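Hydrazine synthase subunit gamma (Candidatus Kuenenia stuttgartiensis, PDB 5C2V) catalyses the reduction of nitric oxide to hydroxylamine, the first half-reaction of the hydrazine synthase complex, and carries two c-type hemes. Local coordinates at residues Lys177-Glu180 with Cys186-Cys189; Arg277-Thr282 with Asp306-Leu311. One frame throughout, in Å; residues are numbered along the deposited sequence.

How the contacts relate
Both contacts lie within the cytochrome c family region, residues 170-314, around the second heme c, and their centres lie about 13 Å apart. Along the chain they come in series: contact 1 joins the end of helix 170-179 to the heme-binding cysteines, and contact 2 joins the loop residues 277-282 to helix 301-312. The two helices bring them together. F179 of contact 1 meets Y310 of contact 2 ring edge to face, and L307 packs on both I178 and F179. Helices 170-179 and 301-312 therefore touch directly, and both contacts reach the same heme c, contact 1 through its thioether cysteines and contact 2 through L311; this heme probably serves in electron transfer.

Contact 1. Residues Lys177-Glu180 with Cys186-Cys189; sequences KIFE and CLEC. With HEC (heme c), chain B.
C186 lays its CB over the middle of the F179 ring, 3.5 Å from the ring centroid and 14° off the normal, a CH-pi contact. Its SG sits farther out and obliquely to the same ring, in a sulfur-aromatic contact at 4.4 Å from the centroid, and is bonded to the heme at CAB (1.8 Å). F179 reaches this cysteine because its CG stands anti to the backbone N (chi1 -176°), which carries the ring off the last turn of helix 170-179. L187 comes next and works at the ring's edge: its CD2 lies 3.7 Å from CE2 of F179, while its other methyl, CD1, rests 3.6 Å from CB of E180. C189 takes no part in the packing on the helix end; its SG bonds CAC of the heme at 1.9 Å. The F179 ring also touches H190, the axial ligand that follows, and L261. With C186, C189 and H190 the segment forms the CXXCH signature of c-type cytochromes. Two thioethers tether the porphyrin to the chain, so the apolar packing of F179 on C186 and L187 ties the end of the helix directly to a covalently fixed heme.

Contact 2. Residues Arg277-Thr282 with Asp306-Leu311; sequences RTLMDT and DLVEYL
L279 and M280 meet helix 301-312 chiefly through V308, in a purely apolar contact. L279 points its CB toward the helix, 4.1 Å from CG1 of V308. From there CG swings to the side opposite the carbonyl carbon (chi1 -73°), and the two methyls part ways. CD1 runs up to the main chain of the helix, 4.2 Å from the carbonyl O of V308, whereas CD2 goes one turn further along and faces CD1 of L311 at 4.4 Å. The other branch of V308 is taken up by the next residue: CG2 rests 3.8 Å from CA of M280, and CB of the methionine is also close. V308 thus straddles the backbone between L279 and M280, one methyl for each. Beyond CB the methionine leaves the contact, its CG anti to the backbone N (chi1 179°), and its chain bends at chi2 toward Q301 and L304 nearer the start of the same helix. The loop side holds its shape with a 3-10 turn, in which N of T282 bonds O of L279 at 2.9 Å. At the end of that turn, the carbonyl O of T282 accepts a hydrogen bond from ND1 of H293, an axial ligand of the heme iron, a bond that would help fix the rotation of the H293 imidazole. L311 comes within about 4 Å of the heme at the nearest atoms. A last helix that packs on an earlier helix near the CXXCH motif, preceded by a loop carrying the second axial ligand, is consistent with a class I-like cytochrome c fold, here with histidines H190 and H293 at the two axial positions.

Contact 1. Residues Lys177-Glu180 with Cys186-Cys189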
loop_
_atom_site.group_PDB
_atom_site.type_symbol
_atom_site.label_atom_id
_atom_site.label_comp_id
_atom_site.label_asym_id
_atom_site.label_seq_id
_atom_site.Cartn_x
_atom_site.Cartn_y
_atom_site.Cartn_z
ATOM N N LYS C 177 34.537 30.647 -63.465
ATOM C CA LYS C 177 35.306 29.961 -64.497
ATOM C C LYS C 177 35.529 28.493 -64.143
ATOM O O LYS C 177 35.505 27.626 -65.016
ATOM C CB LYS C 177 36.647 30.661 -64.720
ATOM C CG LYS C 177 36.533 32.019 -65.391
ATOM C CD LYS C 177 37.904 32.628 -65.628
ATOM C CE LYS C 177 38.587 32.985 -64.321
ATOM N NZ LYS C 177 37.849 34.063 -63.609
ATOM N N ILE C 178 35.748 28.223 -62.860
ATOM C CA ILE C 178 35.911 26.854 -62.380
ATOM C C ILE C 178 34.585 26.105 -62.487
ATOM O O ILE C 178 34.543 24.944 -62.898
ATOM C CB ILE C 178 36.424 26.817 -60.920
ATOM C CG1 ILE C 178 37.945 26.998 -60.875
ATOM C CG2 ILE C 178 36.055 25.507 -60.244
ATOM C CD1 ILE C 178 38.414 28.422 -61.061
ATOM N N PHE C 179 33.502 26.789 -62.127
ATOM C CA PHE C 179 32.159 26.223 -62.201
ATOM C C PHE C 179 31.797 25.810 -63.626
ATOM O O PHE C 179 31.269 24.721 -63.854
ATOM C CB PHE C 179 31.136 27.233 -61.674
ATOM C CG PHE C 179 29.725 26.709 -61.624
ATOM C CD1 PHE C 179 29.257 26.050 -60.501
ATOM C CD2 PHE C 179 28.862 26.896 -62.694
ATOM C CE1 PHE C 179 27.958 25.575 -60.447
ATOM C CE2 PHE C 179 27.564 26.422 -62.646
ATOM C CZ PHE C 179 27.113 25.761 -61.522
ATOM N N GLU C 180 32.090 26.684 -64.582
ATOM C CA GLU C 180 31.679 26.475 -65.964
ATOM C C GLU C 180 32.740 25.755 -66.790
ATOM O O GLU C 180 32.566 25.549 -67.991
ATOM C CB GLU C 180 31.328 27.814 -66.609
ATOM C CG GLU C 180 30.140 28.500 -65.959
ATOM C CD GLU C 180 29.994 29.941 -66.387
ATOM O OE1 GLU C 180 28.885 30.497 -66.244
ATOM O OE2 GLU C 180 30.991 30.523 -66.864
ATOM N N CYS C 186 30.107 21.391 -63.971
ATOM C CA CYS C 186 28.973 21.717 -63.113
ATOM C C CYS C 186 27.750 22.095 -63.944
ATOM O O CYS C 186 26.613 21.859 -63.534
ATOM C CB CYS C 186 29.326 22.857 -62.156
ATOM S SG CYS C 186 30.687 22.504 -61.022
ATOM N N LEU C 187 27.993 22.675 -65.116
ATOM C CA LEU C 187 26.920 23.149 -65.987
ATOM C C LEU C 187 26.057 22.019 -66.534
ATOM O O LEU C 187 24.934 22.252 -66.984
ATOM C CB LEU C 187 27.499 23.948 -67.155
ATOM C CG LEU C 187 28.007 25.356 -66.850
ATOM C CD1 LEU C 187 28.559 25.994 -68.112
ATOM C CD2 LEU C 187 26.894 26.202 -66.255
ATOM N N GLU C 188 26.586 20.802 -66.503
ATOM C CA GLU C 188 25.876 19.652 -67.046
ATOM C C GLU C 188 24.559 19.415 -66.309
ATOM O O GLU C 188 23.493 19.405 -66.925
ATOM C CB GLU C 188 26.765 18.406 -66.986
ATOM C CG GLU C 188 28.175 18.644 -67.516
ATOM C CD GLU C 188 29.004 17.376 -67.591
ATOM O OE1 GLU C 188 29.352 16.959 -68.717
ATOM O OE2 GLU C 188 29.311 16.797 -66.528
ATOM N N CYS C 189 24.633 19.220 -64.996
ATOM C CA CYS C 189 23.429 19.046 -64.189
ATOM C C CYS C 189 22.925 20.342 -63.547
ATOM O O CYS C 189 21.817 20.381 -63.013
ATOM C CB CYS C 189 23.673 18.002 -63.100
ATOM S SG CYS C 189 24.248 16.399 -63.707
HETATM FE FE HEC B . 25.448 19.219 -58.008
HETATM C CHA HEC B . 23.444 18.781 -55.253
HETATM C CHB HEC B . 26.834 21.995 -56.567
HETATM C CHC HEC B . 27.933 19.225 -60.399
HETATM C CHD HEC B . 23.866 16.686 -59.656
HETATM N NA HEC B . 25.204 20.194 -56.224
HETATM C C1A HEC B . 24.281 19.876 -55.246
HETATM C C2A HEC B . 24.356 20.896 -54.218
HETATM C C3A HEC B . 25.288 21.782 -54.578
HETATM C C4A HEC B . 25.844 21.360 -55.848
HETATM C CMA HEC B . 25.700 23.039 -53.781
HETATM C CAA HEC B . 23.501 20.952 -52.932
HETATM C CBA HEC B . 22.048 21.245 -53.297
HETATM C CGA HEC B . 21.172 21.071 -52.084
HETATM O O1A HEC B . 20.003 21.532 -52.117
HETATM O O2A HEC B . 21.645 20.475 -51.083
HETATM N NB HEC B . 27.046 20.442 -58.457
HETATM C C1B HEC B . 27.518 21.445 -57.630
HETATM C C2B HEC B . 28.851 21.801 -58.073
HETATM C C3B HEC B . 29.152 21.040 -59.135
HETATM C C4B HEC B . 28.023 20.166 -59.395
HETATM C CMB HEC B . 29.737 22.888 -57.423
HETATM C CAB HEC B . 30.465 21.056 -59.952
HETATM C CBB HEC B . 31.625 20.468 -59.116
HETATM N NC HEC B . 25.831 18.154 -59.714
HETATM C C1C HEC B . 26.913 18.309 -60.559
HETATM C C2C HEC B . 26.843 17.268 -61.567
HETATM C C3C HEC B . 25.665 16.647 -61.430
HETATM C C4C HEC B . 25.042 17.138 -60.216
HETATM C CMC HEC B . 27.773 17.180 -62.796
HETATM C CAC HEC B . 25.111 15.508 -62.319
HETATM C CBC HEC B . 25.970 14.233 -62.169
HETATM N ND HEC B . 23.838 17.966 -57.551
HETATM C C1D HEC B . 23.476 16.884 -58.350
HETATM C C2D HEC B . 22.625 16.000 -57.581
HETATM C C3D HEC B . 22.493 16.664 -56.202
HETATM C C4D HEC B . 23.282 17.873 -56.279
HETATM C CMD HEC B . 21.984 14.677 -58.055
HETATM C CAD HEC B . 21.702 16.152 -54.979
HETATM C CBD HEC B . 22.346 14.870 -54.464
HETATM C CGD HEC B . 21.789 14.528 -53.109
HETATM O O1D HEC B . 22.252 13.526 -52.505
HETATM O O2D HEC B . 20.883 15.260 -52.633
#

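Contact 2. Residues Arg277-Thr282 with Asp306-Leu311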
loop_
_atom_site.group_PDB
_atom_site.type_symbol
_atom_site.label_atom_id
_atom_site.label_comp_id
_atom_site.label_asym_id
_atom_site.label_seq_id
_atom_site.Cartn_x
_atom_site.Cartn_y
_atom_site.Cartn_z
ATOM N N ARG C 277 28.129 19.400 -44.538
ATOM C CA ARG C 277 27.966 20.412 -43.500
ATOM C C ARG C 277 28.260 21.824 -44.005
ATOM O O ARG C 277 27.659 22.792 -43.539
ATOM C CB ARG C 277 28.855 20.069 -42.304
ATOM C CG ARG C 277 28.315 18.896 -41.499
ATOM C CD ARG C 277 29.372 18.236 -40.631
ATOM N NE ARG C 277 28.801 17.132 -39.865
ATOM C CZ ARG C 277 29.509 16.273 -39.140
ATOM N NH1 ARG C 277 30.829 16.379 -39.080
ATOM N NH2 ARG C 277 28.896 15.302 -38.477
ATOM N N THR C 278 29.184 21.941 -44.951
ATOM C CA THR C 278 29.448 23.219 -45.606
ATOM C C THR C 278 29.423 23.047 -47.121
ATOM O O THR C 278 29.467 21.924 -47.623
ATOM C CB THR C 278 30.805 23.821 -45.183
ATOM O OG1 THR C 278 31.856 22.890 -45.462
ATOM C CG2 THR C 278 30.805 24.154 -43.696
ATOM N N LEU C 279 29.339 24.163 -47.840
ATOM C CA LEU C 279 29.374 24.153 -49.301
ATOM C C LEU C 279 30.617 23.432 -49.810
ATOM O O LEU C 279 30.557 22.661 -50.771
ATOM C CB LEU C 279 29.330 25.582 -49.845
ATOM C CG LEU C 279 27.990 26.313 -49.743
ATOM C CD1 LEU C 279 28.171 27.808 -49.935
ATOM C CD2 LEU C 279 27.019 25.760 -50.774
ATOM N N MET C 280 31.736 23.684 -49.140
ATOM C CA MET C 280 33.015 23.063 -49.463
ATOM C C MET C 280 32.929 21.537 -49.484
ATOM O O MET C 280 33.615 20.878 -50.267
ATOM C CB MET C 280 34.078 23.515 -48.456
ATOM C CG MET C 280 35.453 22.911 -48.667
ATOM S SD MET C 280 36.211 23.408 -50.225
ATOM C CE MET C 280 37.773 22.542 -50.115
ATOM N N ASP C 281 32.073 20.983 -48.632
ATOM C CA ASP C 281 31.936 19.536 -48.512
ATOM C C ASP C 281 31.187 18.916 -49.692
ATOM O O ASP C 281 31.212 17.700 -49.876
ATOM C CB ASP C 281 31.228 19.175 -47.204
ATOM C CG ASP C 281 31.997 19.632 -45.978
ATOM O OD1 ASP C 281 33.021 18.999 -45.645
ATOM O OD2 ASP C 281 31.574 20.622 -45.344
ATOM N N THR C 282 30.532 19.750 -50.496
ATOM C CA THR C 282 29.804 19.267 -51.670
ATOM C C THR C 282 30.754 19.094 -52.851
ATOM O O THR C 282 30.354 18.696 -53.945
ATOM C CB THR C 282 28.671 20.228 -52.073
ATOM O OG1 THR C 282 29.222 21.510 -52.402
ATOM C CG2 THR C 282 27.678 20.389 -50.936
ATOM N N ASP C 306 37.225 29.643 -54.211
ATOM C CA ASP C 306 36.600 30.524 -55.193
ATOM C C ASP C 306 35.268 29.953 -55.663
ATOM O O ASP C 306 34.281 30.680 -55.795
ATOM C CB ASP C 306 37.522 30.750 -56.390
ATOM C CG ASP C 306 38.631 31.735 -56.093
ATOM O OD1 ASP C 306 38.472 32.551 -55.161
ATOM O OD2 ASP C 306 39.658 31.700 -56.800
ATOM N N LEU C 307 35.251 28.647 -55.914
ATOM C CA LEU C 307 34.038 27.956 -56.334
ATOM C C LEU C 307 32.955 28.074 -55.265
ATOM O O LEU C 307 31.779 28.282 -55.575
ATOM C CB LEU C 307 34.339 26.486 -56.634
ATOM C CG LEU C 307 33.196 25.632 -57.185
ATOM C CD1 LEU C 307 32.514 26.334 -58.347
ATOM C CD2 LEU C 307 33.715 24.269 -57.613
ATOM N N VAL C 308 33.367 27.946 -54.007
ATOM C CA VAL C 308 32.459 28.123 -52.879
ATOM C C VAL C 308 31.886 29.537 -52.869
ATOM O O VAL C 308 30.685 29.728 -52.673
ATOM C CB VAL C 308 33.167 27.840 -51.536
ATOM C CG1 VAL C 308 32.343 28.367 -50.369
ATOM C CG2 VAL C 308 33.433 26.351 -51.380
ATOM N N GLU C 309 32.748 30.525 -53.093
ATOM C CA GLU C 309 32.320 31.920 -53.131
ATOM C C GLU C 309 31.326 32.176 -54.260
ATOM O O GLU C 309 30.395 32.966 -54.106
ATOM C CB GLU C 309 33.527 32.848 -53.276
ATOM C CG GLU C 309 34.340 33.012 -52.001
ATOM C CD GLU C 309 33.575 33.739 -50.910
ATOM O OE1 GLU C 309 32.645 34.507 -51.239
ATOM O OE2 GLU C 309 33.904 33.542 -49.721
ATOM N N TYR C 310 31.527 31.508 -55.391
ATOM C CA TYR C 310 30.609 31.633 -56.518
ATOM C C TYR C 310 29.271 30.978 -56.196
ATOM O O TYR C 310 28.216 31.474 -56.593
ATOM C CB TYR C 310 31.211 31.016 -57.781
ATOM C CG TYR C 310 30.266 31.002 -58.963
ATOM C CD1 TYR C 310 29.838 32.186 -59.549
ATOM C CD2 TYR C 310 29.808 29.805 -59.496
ATOM C CE1 TYR C 310 28.975 32.178 -60.630
ATOM C CE2 TYR C 310 28.946 29.787 -60.575
ATOM C CZ TYR C 310 28.533 30.975 -61.139
ATOM O OH TYR C 310 27.676 30.955 -62.214
ATOM N N LEU C 311 29.321 29.858 -55.480
ATOM C CA LEU C 311 28.105 29.200 -55.015
ATOM C C LEU C 311 27.333 30.117 -54.073
ATOM O O LEU C 311 26.105 30.187 -54.124
ATOM C CB LEU C 311 28.436 27.878 -54.322
ATOM C CG LEU C 311 28.885 26.739 -55.240
ATOM C CD1 LEU C 311 29.370 25.549 -54.428
ATOM C CD2 LEU C 311 27.752 26.330 -56.167
#